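Local coordinates for sepf-like protein (Archaeoglobus fulgidus, PDB 3ZIE) that probably anchors the cell-division Z ring to the membrane, as a SepF-like archaeal protein whose C-terminal domain pairs with a second copy, at residues E7-G10 with L11-P15; I68-P71 with T72-V76. The protein carries 1 engineered substitution. All blocks are in the same frame, centred on the assembly; numbering follows the deposited sequence.

Contact 1 of 2, residues E7-G10 with L11-P15; sequences EVTG and LNEVP
Between V8 and E13 the backbone doubles back on itself, their CA atoms 6.0 Å apart, as the loop after strand 2-7 turns at G10 into the helical conformation of L11 to E13 and on into helix 14-22. The E13 side chain closes this bend. Its CG stands opposite the backbone carbonyl carbon (chi1 -63°), and a bend at chi2 brings the carboxylate back over the loop. OE1 of E13 accepts the backbone N-H of T9 at an N-to-OE1 distance of 2.7 Å and an N-H...O angle of 152°, the donor lying above the carboxylate plane, 45° out of it. G10 N adds a weak bond to E13 OE1 at 3.2 Å. The T9 side chain crosses that of E13 at about a right angle, its OG1 at a long 3.4 Å from E13 OE1. Nearer the backbone of E13, its CG lies 3.5 Å from the backbone O of E7, while V8 CG1 approaches E13 OE1 at 4.0 Å. V8 and L11 both also pack on V44 of helix 38-55, and S83 of the second subunit packs against T9 and E13. The motif is a beta-to-alpha turn at the approach to helix 14-22, closed by a glutamate folded back onto the backbone N-H of the residue four before it, with weak help from G10.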
loop_
_atom_site.group_PDB
_atom_site.type_symbol
_atom_site.label_atom_id
_atom_site.label_comp_id
_atom_site.label_asym_id
_atom_site.label_seq_id
_atom_site.Cartn_x
_atom_site.Cartn_y
_atom_site.Cartn_z
ATOM N N GLU B 7 8.829 1.929 8.633
ATOM C CA GLU B 7 9.985 2.700 8.154
ATOM C C GLU B 7 11.181 1.826 8.461
ATOM O O GLU B 7 11.557 1.680 9.641
ATOM C CB GLU B 7 10.077 4.022 8.923
ATOM C CG GLU B 7 8.960 5.000 8.543
ATOM C CD GLU B 7 8.871 5.382 7.037
ATOM O OE1 GLU B 7 9.872 5.364 6.285
ATOM O OE2 GLU B 7 7.774 5.748 6.565
ATOM N N VAL B 8 11.667 1.114 7.444
ATOM C CA VAL B 8 12.667 0.056 7.689
ATOM C C VAL B 8 14.049 0.714 7.629
ATOM O O VAL B 8 14.465 1.173 6.545
ATOM C CB VAL B 8 12.589 -1.111 6.639
ATOM C CG1 VAL B 8 13.708 -2.171 6.938
ATOM C CG2 VAL B 8 11.206 -1.761 6.684
ATOM N N THR B 9 14.724 0.766 8.771
ATOM C CA THR B 9 16.072 1.381 8.832
ATOM C C THR B 9 17.204 0.391 9.160
ATOM O O THR B 9 18.370 0.799 9.321
ATOM C CB THR B 9 16.102 2.502 9.890
ATOM O OG1 THR B 9 15.507 2.011 11.098
ATOM C CG2 THR B 9 15.311 3.702 9.371
ATOM N N GLY B 10 16.866 -0.898 9.230
ATOM C CA GLY B 10 17.793 -1.967 9.648
ATOM C C GLY B 10 17.006 -3.207 10.008
ATOM O O GLY B 10 15.774 -3.260 9.804
ATOM N N LEU B 11 17.657 -4.189 10.619
ATOM C CA LEU B 11 16.977 -5.436 10.929
ATOM C C LEU B 11 16.017 -5.348 12.144
ATOM O O LEU B 11 15.205 -6.240 12.376
ATOM C CB LEU B 11 18.004 -6.558 11.135
ATOM C CG LEU B 11 18.508 -7.223 9.836
ATOM C CD1 LEU B 11 19.907 -7.736 10.004
ATOM C CD2 LEU B 11 17.573 -8.376 9.499
ATOM N N ASN B 12 16.074 -4.259 12.897
ATOM C CA ASN B 12 15.242 -4.161 14.105
ATOM C C ASN B 12 13.710 -3.993 13.884
ATOM O O ASN B 12 12.936 -4.193 14.841
ATOM C CB ASN B 12 15.763 -3.043 15.014
ATOM C CG ASN B 12 17.137 -3.334 15.550
ATOM O OD1 ASN B 12 18.007 -2.434 15.644
ATOM N ND2 ASN B 12 17.359 -4.596 15.897
ATOM N N GLU B 13 13.268 -3.673 12.662
ATOM C CA GLU B 13 11.800 -3.593 12.357
ATOM C C GLU B 13 11.143 -4.910 11.936
ATOM O O GLU B 13 9.911 -5.047 11.941
ATOM C CB GLU B 13 11.503 -2.500 11.323
ATOM C CG GLU B 13 11.855 -1.087 11.812
ATOM C CD GLU B 13 13.380 -0.874 11.803
ATOM O OE1 GLU B 13 13.974 -0.969 10.710
ATOM O OE2 GLU B 13 13.985 -0.674 12.883
ATOM N N VAL B 14 11.964 -5.899 11.580
ATOM C CA VAL B 14 11.448 -7.177 11.049
ATOM C C VAL B 14 10.575 -7.892 12.058
ATOM O O VAL B 14 9.498 -8.321 11.702
ATOM C CB VAL B 14 12.574 -8.097 10.512
ATOM C CG1 VAL B 14 12.049 -9.559 10.325
ATOM C CG2 VAL B 14 13.163 -7.525 9.217
ATOM N N PRO B 15 10.988 -7.987 13.360
ATOM C CA PRO B 15 10.147 -8.786 14.241
ATOM C C PRO B 15 8.731 -8.183 14.409
ATOM O O PRO B 15 7.748 -8.940 14.488
ATOM C CB PRO B 15 10.967 -8.785 15.561
ATOM C CG PRO B 15 12.422 -8.616 15.043
ATOM C CD PRO B 15 12.203 -7.529 14.062
#

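Contact 2 of 2, residues I68-P71 with T72-V76. Engineered in segment 68-71: M69 (natural residue Ile).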
loop_
_atom_site.group_PDB
_atom_site.type_symbol
_atom_site.label_atom_id
_atom_site.label_comp_id
_atom_site.label_asym_id
_atom_site.label_seq_id
_atom_site.Cartn_x
_atom_site.Cartn_y
_atom_site.Cartn_z
ATOM N N ILE B 68 5.054 -4.213 -0.508
ATOM C CA ILE B 68 3.748 -4.475 0.097
ATOM C C ILE B 68 3.756 -5.939 0.531
ATOM O O ILE B 68 4.086 -6.831 -0.265
ATOM C CB ILE B 68 2.592 -4.261 -0.886
ATOM C CG1 ILE B 68 2.544 -2.826 -1.446
ATOM C CG2 ILE B 68 1.265 -4.595 -0.195
ATOM C CD1 ILE B 68 1.674 -2.670 -2.748
HETATM N N MSE B 69 3.399 -6.183 1.784
HETATM C CA MSE B 69 3.350 -7.544 2.309
HETATM C C MSE B 69 1.970 -7.879 2.785
HETATM O O MSE B 69 1.381 -7.114 3.573
HETATM C CB MSE B 69 4.336 -7.625 3.484
HETATM C CG MSE B 69 5.789 -7.373 2.960
HETATM SE SE MSE B 69 6.699 -7.798 4.548
HETATM C CE MSE B 69 6.248 -9.841 4.038
ATOM N N THR B 70 1.434 -9.024 2.348
ATOM C CA THR B 70 0.058 -9.378 2.758
ATOM C C THR B 70 0.041 -10.668 3.583
ATOM O O THR B 70 0.954 -11.518 3.407
ATOM C CB THR B 70 -0.857 -9.582 1.561
ATOM O OG1 THR B 70 -0.304 -10.574 0.701
ATOM C CG2 THR B 70 -1.016 -8.272 0.759
ATOM N N PRO B 71 -0.989 -10.837 4.440
ATOM C CA PRO B 71 -1.094 -12.039 5.223
ATOM C C PRO B 71 -1.838 -13.141 4.464
ATOM O O PRO B 71 -2.262 -12.937 3.309
ATOM C CB PRO B 71 -1.957 -11.580 6.417
ATOM C CG PRO B 71 -2.968 -10.628 5.720
ATOM C CD PRO B 71 -2.034 -9.840 4.830
ATOM N N THR B 72 -2.030 -14.290 5.117
ATOM C CA THR B 72 -2.598 -15.470 4.428
ATOM C C THR B 72 -3.898 -15.067 3.729
ATOM O O THR B 72 -4.753 -14.385 4.344
ATOM C CB THR B 72 -2.924 -16.564 5.465
ATOM O OG1 THR B 72 -1.781 -16.765 6.303
ATOM C CG2 THR B 72 -3.333 -17.937 4.789
ATOM N N GLY B 73 -4.036 -15.462 2.461
ATOM C CA GLY B 73 -5.330 -15.339 1.741
ATOM C C GLY B 73 -5.603 -13.928 1.219
ATOM O O GLY B 73 -6.728 -13.642 0.771
ATOM N N ILE B 74 -4.633 -13.024 1.342
ATOM C CA ILE B 74 -4.753 -11.686 0.699
ATOM C C ILE B 74 -3.626 -11.647 -0.318
ATOM O O ILE B 74 -2.490 -12.018 -0.008
ATOM C CB ILE B 74 -4.751 -10.475 1.703
ATOM C CG1 ILE B 74 -5.938 -10.593 2.708
ATOM C CG2 ILE B 74 -4.735 -9.108 0.924
ATOM C CD1 ILE B 74 -5.985 -9.555 3.901
ATOM N N LYS B 75 -3.969 -11.349 -1.568
ATOM C CA LYS B 75 -2.965 -11.343 -2.635
ATOM C C LYS B 75 -2.887 -9.945 -3.202
ATOM O O LYS B 75 -3.755 -9.111 -2.918
ATOM C CB LYS B 75 -3.309 -12.318 -3.775
ATOM C CG LYS B 75 -3.201 -13.845 -3.390
ATOM C CD LYS B 75 -1.691 -14.266 -3.194
ATOM C CE LYS B 75 -1.478 -15.733 -2.769
ATOM N NZ LYS B 75 -2.126 -16.684 -3.746
ATOM N N VAL B 76 -1.810 -9.664 -3.918
ATOM C CA VAL B 76 -1.702 -8.433 -4.686
ATOM C C VAL B 76 -2.095 -8.748 -6.110
ATOM O O VAL B 76 -1.530 -9.652 -6.724
ATOM C CB VAL B 76 -0.280 -7.874 -4.643
ATOM C CG1 VAL B 76 -0.176 -6.561 -5.468
ATOM C CG2 VAL B 76 0.149 -7.615 -3.198
#
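T70 OG1 donates to the backbone O of I74 at 2.7 Å, coming from above the carbonyl plane, 49° out of it. A chi1 of 56°, which sets OG1 between the backbone N and carbonyl carbon, lets the hydroxyl reach I74 O while CG2 of T70 meets CG2 of I74 at 3.8 Å. On the neighbouring residue, CG of P71 touches I74 CD1 at 3.7 Å, and I74 N donates to P71 O at 3.1 Å with an N-H...O angle of 157°. Farther from the bend, V76 CG2 reaches T70 CG2 at 4.2 Å and I68 CG2 at 4.4 Å. The second shell fixes these groups: T70 OG1 also bonds D58 N, T72 OG1 bonds V55 O, and I26 packs against P71 and I74. A valine in place of T70 would probably leave both the I74 carbonyl and the D58 N-H without their hydroxyl partner. I3 of the second subunit covers I68 and T70. T72 extended and G73 at positive phi make this a type II beta turn, closed by the I74 N to P71 O bond, which reverses the chain from strand 66-70 toward residues 75-76, where the sheet continues into the second subunit.

Overall arrangement
From the N terminus, strand 2-7 leads into contact 1, which closes the short connection to helix 14-22. The chain then runs through strand 26-30, helix 38-55 and strand 58-62 before strand 66-70 enters contact 2, whose turn sends it on to strand 75-78. The two contacts therefore follow in series, neither nested nor crossed. Their centres are 19 Å apart, on opposite sides of the chain's centre, and their nearest atoms stay about 8 Å from each other. Contact 1 ties an outermost strand of the four-stranded sheet to a helix; contact 2 joins an inner strand to the segment that pairs with the second subunit. Both touch that subunit, so each turn borders the dimer interface.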